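Side-chain contacts in putative esterase (Uncultured bacterium, PDB 7C4D), which probably hydrolyses carboxylic esters, as a marine bacterial esterase with the alpha/beta hydrolase fold: residues H79-I82 / K83-L87; S35-N38 / W39-I42; D67-Y71 / E72-E76; A257-P260 / K261-I264. All coordinates share one frame; numbering follows the deposited sequence.

Interaction 1 (H79-I82 / K83-L87); sequences HEFI and KSQNL
Lys83 reaches back along the helix between His79 and Glu80, and each atom of its extended chain has a neighbour there. CB lies 3.4 Å from Glu80 O, and CG an equal distance from His79 O. CD then passes 3.4 Å from Glu80 OE2, while CE settles over one face of the His79 imidazole, 3.6 Å from the ring centroid and displaced toward the rim, a CH-pi contact. At the tip, NZ forms a salt bridge with Glu80 OE1 at 3.3 Å, approaching on the syn side but 33° out of the carboxylate plane. Glu80 can lie alongside the lysine because its chain bends at chi2 (-50°). With a glutamine here, the ammonium would probably lose its charged mate and the end of the lysine chain be freer to swing off the imidazole, whose ND1 is bonded to Glu76. Gln85, one turn after Phe81, lays CG over a face of its ring, 3.9 Å from the centroid. The helix closes in a Schellman motif at Asn86, where Leu87 N donates to Ile82 O at 3.1 Å. Ile82 packs onto strand 25-29 and Phe105 of helix 97-108, Phe81 onto strand 51-55.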
loop_
_atom_site.group_PDB
_atom_site.type_symbol
_atom_site.label_atom_id
_atom_site.label_comp_id
_atom_site.label_asym_id
_atom_site.label_seq_id
_atom_site.Cartn_x
_atom_site.Cartn_y
_atom_site.Cartn_z
ATOM N N HIS A 79 9.184 -9.392 6.408
ATOM C CA HIS A 79 9.590 -10.494 7.292
ATOM C C HIS A 79 10.783 -10.106 8.185
ATOM O O HIS A 79 10.803 -10.365 9.397
ATOM C CB HIS A 79 9.871 -11.759 6.468
ATOM C CG HIS A 79 10.263 -12.941 7.280
ATOM N ND1 HIS A 79 11.000 -13.974 6.756
ATOM C CD2 HIS A 79 10.011 -13.274 8.564
ATOM C CE1 HIS A 79 11.195 -14.888 7.681
ATOM N NE2 HIS A 79 10.595 -14.486 8.791
ATOM N N GLU A 80 11.776 -9.448 7.571
ATOM C CA GLU A 80 12.952 -8.935 8.267
ATOM C C GLU A 80 12.582 -7.863 9.303
ATOM O O GLU A 80 13.123 -7.867 10.407
ATOM C CB GLU A 80 13.966 -8.334 7.280
ATOM C CG GLU A 80 14.592 -9.341 6.324
ATOM C CD GLU A 80 15.168 -10.597 6.960
ATOM O OE1 GLU A 80 15.064 -11.679 6.323
ATOM O OE2 GLU A 80 15.725 -10.493 8.084
ATOM N N PHE A 81 11.689 -6.934 8.936
ATOM C CA PHE A 81 11.177 -5.938 9.871
ATOM C C PHE A 81 10.569 -6.580 11.120
ATOM O O PHE A 81 10.842 -6.160 12.254
ATOM C CB PHE A 81 10.248 -4.929 9.189
ATOM C CG PHE A 81 9.586 -4.008 10.174
ATOM C CD1 PHE A 81 10.222 -2.864 10.618
ATOM C CD2 PHE A 81 8.371 -4.350 10.740
ATOM C CE1 PHE A 81 9.619 -2.045 11.562
ATOM C CE2 PHE A 81 7.767 -3.526 11.677
ATOM C CZ PHE A 81 8.386 -2.365 12.084
ATOM N N ILE A 82 9.747 -7.613 10.908
ATOM C CA ILE A 82 9.078 -8.304 11.994
ATOM C C ILE A 82 10.109 -9.000 12.895
ATOM O O ILE A 82 9.981 -8.974 14.126
ATOM C CB ILE A 82 7.974 -9.211 11.391
ATOM C CG1 ILE A 82 6.784 -8.336 10.944
ATOM C CG2 ILE A 82 7.544 -10.276 12.372
ATOM C CD1 ILE A 82 5.856 -8.943 9.923
ATOM N N LYS A 83 11.185 -9.537 12.281
ATOM C CA LYS A 83 12.286 -10.154 13.015
ATOM C C LYS A 83 12.988 -9.114 13.881
ATOM O O LYS A 83 13.116 -9.302 15.085
ATOM C CB LYS A 83 13.361 -10.762 12.101
ATOM C CG LYS A 83 12.973 -12.032 11.363
ATOM C CD LYS A 83 13.950 -12.371 10.255
ATOM C CE LYS A 83 13.712 -13.742 9.658
ATOM N NZ LYS A 83 14.688 -14.027 8.582
ATOM N N SER A 84 13.432 -8.012 13.252
ATOM C CA SER A 84 14.247 -7.012 13.937
ATOM C C SER A 84 13.501 -6.268 15.055
ATOM O O SER A 84 14.135 -5.545 15.804
ATOM C CB SER A 84 14.893 -6.055 12.986
ATOM O OG SER A 84 13.959 -5.122 12.468
ATOM N N GLN A 85 12.178 -6.451 15.183
ATOM C CA GLN A 85 11.372 -5.792 16.199
ATOM C C GLN A 85 10.887 -6.833 17.208
ATOM O O GLN A 85 10.163 -6.491 18.130
ATOM C CB GLN A 85 10.136 -5.126 15.569
ATOM C CG GLN A 85 10.433 -3.893 14.735
ATOM C CD GLN A 85 11.056 -2.820 15.587
ATOM O OE1 GLN A 85 12.075 -2.248 15.221
ATOM N NE2 GLN A 85 10.455 -2.553 16.740
ATOM N N ASN A 86 11.244 -8.108 16.992
ATOM C CA ASN A 86 10.909 -9.215 17.884
ATOM C C ASN A 86 9.412 -9.445 18.035
ATOM O O ASN A 86 8.964 -9.793 19.116
ATOM C CB ASN A 86 11.550 -9.092 19.267
ATOM C CG ASN A 86 13.035 -9.341 19.209
ATOM O OD1 ASN A 86 13.821 -8.435 19.453
ATOM N ND2 ASN A 86 13.421 -10.549 18.837
ATOM N N LEU A 87 8.660 -9.329 16.934
ATOM C CA LEU A 87 7.222 -9.520 16.992
ATOM C C LEU A 87 6.939 -10.980 16.652
ATOM O O LEU A 87 7.435 -11.494 15.650
ATOM C CB LEU A 87 6.524 -8.531 16.043
ATOM C CG LEU A 87 6.923 -7.057 16.197
ATOM C CD1 LEU A 87 6.402 -6.193 15.050
ATOM C CD2 LEU A 87 6.511 -6.490 17.548
#

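Interaction 2 (S35-N38 / W39-I42); sequences SGDN and WISI. With SO4 (sulfate ion), chain E.
Asn38 and Trp39, neighbours in the chain, hold one sulfate between their side-chain N-H groups. Asn38 ND2 donates to sulfate O1 and Trp39 NE1 to sulfate O3, both at 2.8 Å, and O3 lies in the indole plane at the ring edge. His256 NE2 and Gly31 N also bond the anion, which probably came from the crystallisation liquor. The other end of the Asn38 amide is satisfied too, OD1 accepting from Lys176 NZ. In the backbone, Gly36 N donates to Asp56 OD1, and Trp39 N to Gly36 O at 2.7 Å, a bond of the 3-10 turn; a weak one follows from Ile40 N to Asp37 O. Ser35 OG accepts from Asp37 N at 3.3 Å, an ST turn. A water gives a proton to Asn38 O at 2.9 Å and accepts from Ile42 N at 3.1 Å. Ile40 CD1 runs alongside Asp37, 3.3 Å from Asp37 O, while Asp37 OD1 has a long, weak ion pair with Arg17. The turn leads from the loop after strand 25-29 into helix 40-46; Trp39 stacks on His256 and meets Phe263 of helix 260-270 edge-to-face, while Ile42 packs against that same helix.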
loop_
_atom_site.group_PDB
_atom_site.type_symbol
_atom_site.label_atom_id
_atom_site.label_comp_id
_atom_site.label_asym_id
_atom_site.label_seq_id
_atom_site.Cartn_x
_atom_site.Cartn_y
_atom_site.Cartn_z
ATOM N N SER A 35 3.086 6.490 1.632
ATOM C CA SER A 35 3.985 6.183 2.735
ATOM C C SER A 35 3.161 6.008 4.013
ATOM O O SER A 35 1.937 6.040 3.969
ATOM C CB SER A 35 5.038 7.244 2.922
ATOM O OG SER A 35 4.430 8.432 3.374
ATOM N N GLY A 36 3.851 5.767 5.132
ATOM C CA GLY A 36 3.190 5.668 6.415
ATOM C C GLY A 36 2.436 6.953 6.757
ATOM O O GLY A 36 1.350 6.877 7.333
ATOM N N ASP A 37 2.950 8.103 6.269
ATOM C CA ASP A 37 2.321 9.396 6.505
ATOM C C ASP A 37 0.864 9.458 6.084
ATOM O O ASP A 37 0.106 10.242 6.646
ATOM C CB ASP A 37 3.093 10.566 5.896
ATOM C CG ASP A 37 4.351 10.872 6.703
ATOM O OD1 ASP A 37 4.526 10.289 7.775
ATOM O OD2 ASP A 37 5.128 11.666 6.246
ATOM N N ASN A 38 0.470 8.674 5.079
ATOM C CA ASN A 38 -0.926 8.741 4.643
ATOM C C ASN A 38 -1.833 8.004 5.646
ATOM O O ASN A 38 -3.045 8.059 5.521
ATOM C CB ASN A 38 -1.067 8.230 3.206
ATOM C CG ASN A 38 -0.258 9.053 2.209
ATOM O OD1 ASN A 38 -0.335 10.270 2.204
ATOM N ND2 ASN A 38 0.516 8.410 1.368
ATOM N N TRP A 39 -1.251 7.310 6.635
ATOM C CA TRP A 39 -2.014 6.497 7.580
ATOM C C TRP A 39 -2.056 7.165 8.967
ATOM O O TRP A 39 -2.537 6.559 9.918
ATOM C CB TRP A 39 -1.502 5.019 7.579
ATOM C CG TRP A 39 -1.872 4.356 6.284
ATOM C CD1 TRP A 39 -1.213 4.465 5.087
ATOM C CD2 TRP A 39 -3.087 3.636 6.000
ATOM N NE1 TRP A 39 -1.898 3.792 4.109
ATOM C CE2 TRP A 39 -3.049 3.273 4.632
ATOM C CE3 TRP A 39 -4.157 3.182 6.775
ATOM C CZ2 TRP A 39 -4.095 2.581 4.020
ATOM C CZ3 TRP A 39 -5.160 2.450 6.181
ATOM C CH2 TRP A 39 -5.131 2.148 4.816
ATOM N N ILE A 40 -1.580 8.421 9.082
ATOM C CA ILE A 40 -1.446 9.126 10.362
ATOM C C ILE A 40 -2.805 9.205 11.071
ATOM O O ILE A 40 -2.948 8.859 12.227
ATOM C CB ILE A 40 -0.807 10.532 10.175
ATOM C CG1 ILE A 40 0.710 10.448 10.000
ATOM C CG2 ILE A 40 -1.181 11.527 11.298
ATOM C CD1 ILE A 40 1.342 11.686 9.394
ATOM N N SER A 41 -3.811 9.663 10.358
ATOM C CA SER A 41 -5.124 9.908 10.899
ATOM C C SER A 41 -5.811 8.601 11.316
ATOM O O SER A 41 -6.488 8.596 12.332
ATOM C CB SER A 41 -5.912 10.700 9.882
ATOM O OG SER A 41 -7.271 10.820 10.246
ATOM N N ILE A 42 -5.643 7.496 10.560
ATOM C CA ILE A 42 -6.213 6.206 10.936
ATOM C C ILE A 42 -5.471 5.578 12.129
ATOM O O ILE A 42 -6.108 5.070 13.060
ATOM C CB ILE A 42 -6.426 5.286 9.713
ATOM C CG1 ILE A 42 -7.715 5.692 9.008
ATOM C CG2 ILE A 42 -6.410 3.770 10.069
ATOM C CD1 ILE A 42 -7.667 5.492 7.549
HETATM S S SO4 E . -1.564 5.095 0.678
HETATM O O1 SO4 E . -0.371 5.735 1.165
HETATM O O2 SO4 E . -1.418 4.881 -0.746
HETATM O O3 SO4 E . -1.745 3.807 1.319
HETATM O O4 SO4 E . -2.707 5.922 0.932
HETATM O O HOH W 1 -5.136 8.053 7.511
#

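Interaction 3 (D67-Y71 / E72-E76); sequences DDMSY and ESMAE
Ser70 and Ser73 both place OG between their backbone N and carbonyl carbon (chi1 80° and 67°), and from there each hydroxyl bonds the other residue's backbone. Ser70 OG accepts from Ser73 N at 3.2 Å, and Ser73 OG donates to Ser70 O at 2.8 Å. Ser70 O also takes Met74 N at 3.1 Å, with a weak third bond from Ser73 N. Ser70 is thus the N-cap of helix 71-84, which follows strand 51-55 in the alpha/beta hydrolase fold, and an Asx turn leads into the cap: Asp68 OD1 accepts from Ser70 N at 3.1 Å, met from above the carboxylate plane. The other carboxylate oxygen, OD2, lies 3.4 Å from Ser73 CB and receives a weak bond from Ser70 OG. Were Asp68 an alanine, Ser70 N is likely to lose its acceptor, leaving the capping serine freer to shift. On the buried side, Met74 bends at chi3 (-68°) and brings its methyl CE within 3.3 Å of Met69 O and 3.7 Å of Tyr71 CD1, crossing the phenol ring at a slant. The tyrosine hydroxyl is bonded to Ile202 O, while its ring meets that of Trp104 and packs along helix 97-108.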
loop_
_atom_site.group_PDB
_atom_site.type_symbol
_atom_site.label_atom_id
_atom_site.label_comp_id
_atom_site.label_asym_id
_atom_site.label_seq_id
_atom_site.Cartn_x
_atom_site.Cartn_y
_atom_site.Cartn_z
ATOM N N ASP A 67 16.399 -1.765 -6.970
ATOM C CA ASP A 67 15.938 -1.892 -8.350
ATOM C C ASP A 67 14.787 -2.885 -8.424
ATOM O O ASP A 67 13.806 -2.624 -9.104
ATOM C CB ASP A 67 17.065 -2.345 -9.280
ATOM C CG ASP A 67 18.200 -1.339 -9.375
ATOM O OD1 ASP A 67 17.929 -0.177 -9.756
ATOM O OD2 ASP A 67 19.339 -1.722 -9.046
ATOM N N ASP A 68 14.956 -4.019 -7.739
ATOM C CA ASP A 68 13.920 -5.029 -7.586
ATOM C C ASP A 68 12.875 -4.546 -6.564
ATOM O O ASP A 68 13.207 -4.182 -5.427
ATOM C CB ASP A 68 14.526 -6.345 -7.092
ATOM C CG ASP A 68 13.495 -7.443 -6.970
ATOM O OD1 ASP A 68 12.568 -7.428 -7.772
ATOM O OD2 ASP A 68 13.625 -8.287 -6.065
ATOM N N MET A 69 11.613 -4.568 -6.997
ATOM C CA MET A 69 10.434 -4.298 -6.191
ATOM C C MET A 69 9.408 -5.422 -6.350
ATOM O O MET A 69 8.211 -5.158 -6.383
ATOM C CB MET A 69 9.744 -3.052 -6.748
ATOM C CG MET A 69 10.099 -1.814 -6.061
ATOM S SD MET A 69 9.124 -0.531 -6.817
ATOM C CE MET A 69 7.672 -0.557 -5.765
ATOM N N SER A 70 9.862 -6.668 -6.486
ATOM C CA SER A 70 8.954 -7.794 -6.588
ATOM C C SER A 70 8.269 -7.997 -5.225
ATOM O O SER A 70 8.800 -7.535 -4.224
ATOM C CB SER A 70 9.748 -8.995 -7.000
ATOM O OG SER A 70 10.425 -9.554 -5.886
ATOM N N TYR A 71 7.144 -8.735 -5.181
ATOM C CA TYR A 71 6.362 -8.930 -3.978
ATOM C C TYR A 71 7.136 -9.859 -3.070
ATOM O O TYR A 71 6.993 -9.832 -1.843
ATOM C CB TYR A 71 4.954 -9.436 -4.299
ATOM C CG TYR A 71 4.029 -8.354 -4.805
ATOM C CD1 TYR A 71 3.747 -7.255 -3.995
ATOM C CD2 TYR A 71 3.382 -8.441 -6.032
ATOM C CE1 TYR A 71 2.961 -6.210 -4.431
ATOM C CE2 TYR A 71 2.524 -7.435 -6.460
ATOM C CZ TYR A 71 2.327 -6.311 -5.652
ATOM O OH TYR A 71 1.510 -5.256 -5.952
ATOM N N GLU A 72 7.988 -10.661 -3.704
ATOM C CA GLU A 72 8.843 -11.572 -2.964
ATOM C C GLU A 72 9.787 -10.753 -2.081
ATOM O O GLU A 72 9.968 -11.058 -0.907
ATOM C CB GLU A 72 9.604 -12.462 -3.949
ATOM C CG GLU A 72 10.636 -13.362 -3.310
ATOM C CD GLU A 72 10.047 -14.514 -2.518
ATOM O OE1 GLU A 72 10.558 -14.770 -1.410
ATOM O OE2 GLU A 72 9.088 -15.154 -3.017
ATOM N N SER A 73 10.378 -9.706 -2.661
ATOM C CA SER A 73 11.410 -8.935 -1.985
ATOM C C SER A 73 10.764 -8.055 -0.924
ATOM O O SER A 73 11.303 -7.947 0.177
ATOM C CB SER A 73 12.252 -8.110 -2.955
ATOM O OG SER A 73 11.494 -7.078 -3.558
ATOM N N MET A 74 9.614 -7.450 -1.284
ATOM C CA MET A 74 8.842 -6.606 -0.377
ATOM C C MET A 74 8.342 -7.427 0.804
ATOM O O MET A 74 8.481 -6.976 1.921
ATOM C CB MET A 74 7.718 -5.867 -1.108
ATOM C CG MET A 74 8.290 -4.811 -2.035
ATOM S SD MET A 74 7.274 -3.504 -2.735
ATOM C CE MET A 74 6.231 -4.475 -3.815
ATOM N N ALA A 75 7.928 -8.690 0.559
ATOM C CA ALA A 75 7.522 -9.638 1.593
ATOM C C ALA A 75 8.670 -9.929 2.534
ATOM O O ALA A 75 8.460 -10.106 3.739
ATOM C CB ALA A 75 7.012 -10.930 0.998
ATOM N N GLU A 76 9.880 -10.021 1.955
ATOM C CA GLU A 76 11.066 -10.327 2.740
ATOM C C GLU A 76 11.436 -9.153 3.647
ATOM O O GLU A 76 11.837 -9.370 4.790
ATOM C CB GLU A 76 12.257 -10.774 1.867
ATOM C CG GLU A 76 13.236 -11.644 2.659
ATOM C CD GLU A 76 12.578 -12.901 3.215
ATOM O OE1 GLU A 76 11.729 -13.490 2.494
ATOM O OE2 GLU A 76 12.876 -13.270 4.373
#

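Interaction 4 (A257-P260 / K261-I264); sequences AQQP and KIFI
Gln259 and Ile262 run alongside each other in a common direction at the start of helix 260-270. Gln259 is bent at chi2 (-72°), which carries its amide beside the isoleucine, and OE1 comes 4.0 Å from Ile262 CD1. Both residues also touch Ile248 of strand 244-248. Ile264 and Phe263 are directed differently. The CG1 branch of Ile264 folds back along the helix until CD1 is 3.3 Å from Pro260 O, the same carbonyl that accepts from Ile264 N at 3.0 Å. Phe263 keeps CB 3.4 Å from Pro260 O, but with CG anti to its backbone N (chi1 -170°) the ring is carried off toward helix 40-46. In the backbone, Phe263 N donates to Gln259 O at 3.0 Å. Gln259 leaves the helical conformation after the short helix 255-258 and stands at the N-cap of the next, with Pro260 in the first turn, a position that suits proline because no backbone N-H is needed there. This pairing of an N-cap residue with a first-turn proline is that of a helix N-terminus, here opening the C-terminal helix 260-270 of the alpha/beta hydrolase fold.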
loop_
_atom_site.group_PDB
_atom_site.type_symbol
_atom_site.label_atom_id
_atom_site.label_comp_id
_atom_site.label_asym_id
_atom_site.label_seq_id
_atom_site.Cartn_x
_atom_site.Cartn_y
_atom_site.Cartn_z
ATOM N N ALA A 257 -8.716 7.304 3.074
ATOM C CA ALA A 257 -8.538 8.745 3.065
ATOM C C ALA A 257 -9.898 9.401 2.852
ATOM O O ALA A 257 -10.170 10.429 3.450
ATOM C CB ALA A 257 -7.566 9.136 1.987
ATOM N N GLN A 258 -10.758 8.773 2.039
ATOM C CA GLN A 258 -12.059 9.333 1.683
ATOM C C GLN A 258 -13.112 9.075 2.767
ATOM O O GLN A 258 -13.907 9.957 3.056
ATOM C CB GLN A 258 -12.542 8.808 0.330
ATOM C CG GLN A 258 -11.649 9.271 -0.823
ATOM C CD GLN A 258 -12.051 8.671 -2.148
ATOM O OE1 GLN A 258 -12.882 9.215 -2.867
ATOM N NE2 GLN A 258 -11.459 7.534 -2.481
ATOM N N GLN A 259 -13.114 7.877 3.366
ATOM C CA GLN A 259 -14.101 7.496 4.360
ATOM C C GLN A 259 -13.404 6.935 5.599
ATOM O O GLN A 259 -13.659 5.791 5.966
ATOM C CB GLN A 259 -15.034 6.437 3.772
ATOM C CG GLN A 259 -15.851 6.925 2.584
ATOM C CD GLN A 259 -16.939 7.897 2.996
ATOM O OE1 GLN A 259 -17.447 7.869 4.115
ATOM N NE2 GLN A 259 -17.303 8.787 2.089
ATOM N N PRO A 260 -12.516 7.697 6.287
ATOM C CA PRO A 260 -11.706 7.144 7.370
ATOM C C PRO A 260 -12.501 6.600 8.553
ATOM O O PRO A 260 -12.096 5.604 9.158
ATOM C CB PRO A 260 -10.754 8.264 7.798
ATOM C CG PRO A 260 -11.382 9.527 7.246
ATOM C CD PRO A 260 -12.190 9.106 6.033
ATOM N N LYS A 261 -13.636 7.240 8.850
ATOM C CA LYS A 261 -14.460 6.871 9.986
ATOM C C LYS A 261 -14.993 5.468 9.742
ATOM O O LYS A 261 -14.944 4.631 10.630
ATOM C CB LYS A 261 -15.621 7.862 10.172
ATOM C CG LYS A 261 -16.511 7.606 11.382
ATOM C CD LYS A 261 -17.776 8.470 11.428
ATOM C CE LYS A 261 -18.790 8.069 12.487
ATOM N NZ LYS A 261 -18.369 8.436 13.863
ATOM N N ILE A 262 -15.524 5.221 8.542
ATOM C CA ILE A 262 -16.014 3.887 8.236
ATOM C C ILE A 262 -14.833 2.896 8.127
ATOM O O ILE A 262 -14.993 1.708 8.405
ATOM C CB ILE A 262 -16.931 3.898 7.004
ATOM C CG1 ILE A 262 -18.119 4.868 7.158
ATOM C CG2 ILE A 262 -17.373 2.487 6.640
ATOM C CD1 ILE A 262 -19.155 4.755 6.042
ATOM N N PHE A 263 -13.622 3.371 7.790
ATOM C CA PHE A 263 -12.495 2.469 7.668
ATOM C C PHE A 263 -12.180 1.891 9.047
ATOM O O PHE A 263 -12.005 0.694 9.213
ATOM C CB PHE A 263 -11.291 3.152 7.013
ATOM C CG PHE A 263 -10.192 2.179 6.658
ATOM C CD1 PHE A 263 -9.242 1.798 7.593
ATOM C CD2 PHE A 263 -10.117 1.624 5.392
ATOM C CE1 PHE A 263 -8.252 0.867 7.283
ATOM C CE2 PHE A 263 -9.108 0.719 5.073
ATOM C CZ PHE A 263 -8.201 0.311 6.023
ATOM N N ILE A 264 -12.170 2.764 10.043
ATOM C CA ILE A 264 -11.822 2.410 11.405
ATOM C C ILE A 264 -12.877 1.478 11.997
ATOM O O ILE A 264 -12.563 0.534 12.722
ATOM C CB ILE A 264 -11.605 3.726 12.184
ATOM C CG1 ILE A 264 -10.267 4.341 11.770
ATOM C CG2 ILE A 264 -11.662 3.536 13.696
ATOM C CD1 ILE A 264 -10.201 5.833 11.897
#

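How the interactions relate
Along the chain the order is interaction 2, 3, 1 and 4. Interactions 3 and 1 adjoin in sequence and share helix 71-84, one at its start and the other at its end, with centres 16 Å apart. Interactions 2 and 4, 12 Å apart between centres, are the pair that pack across the fold: Ile42 CG1 is 3.8 Å from Ile264 CD1, which joins the start of helix 40-46 to helix 260-270. Interaction 3 is about 29 Å from interaction 4 between centres, on the opposite side of the chain's centre. The four thus mark the starts of helices 40-46, 71-84 and 260-270 and the end of 71-84, helices that accompany the mixed sheet of this probable hydrolase.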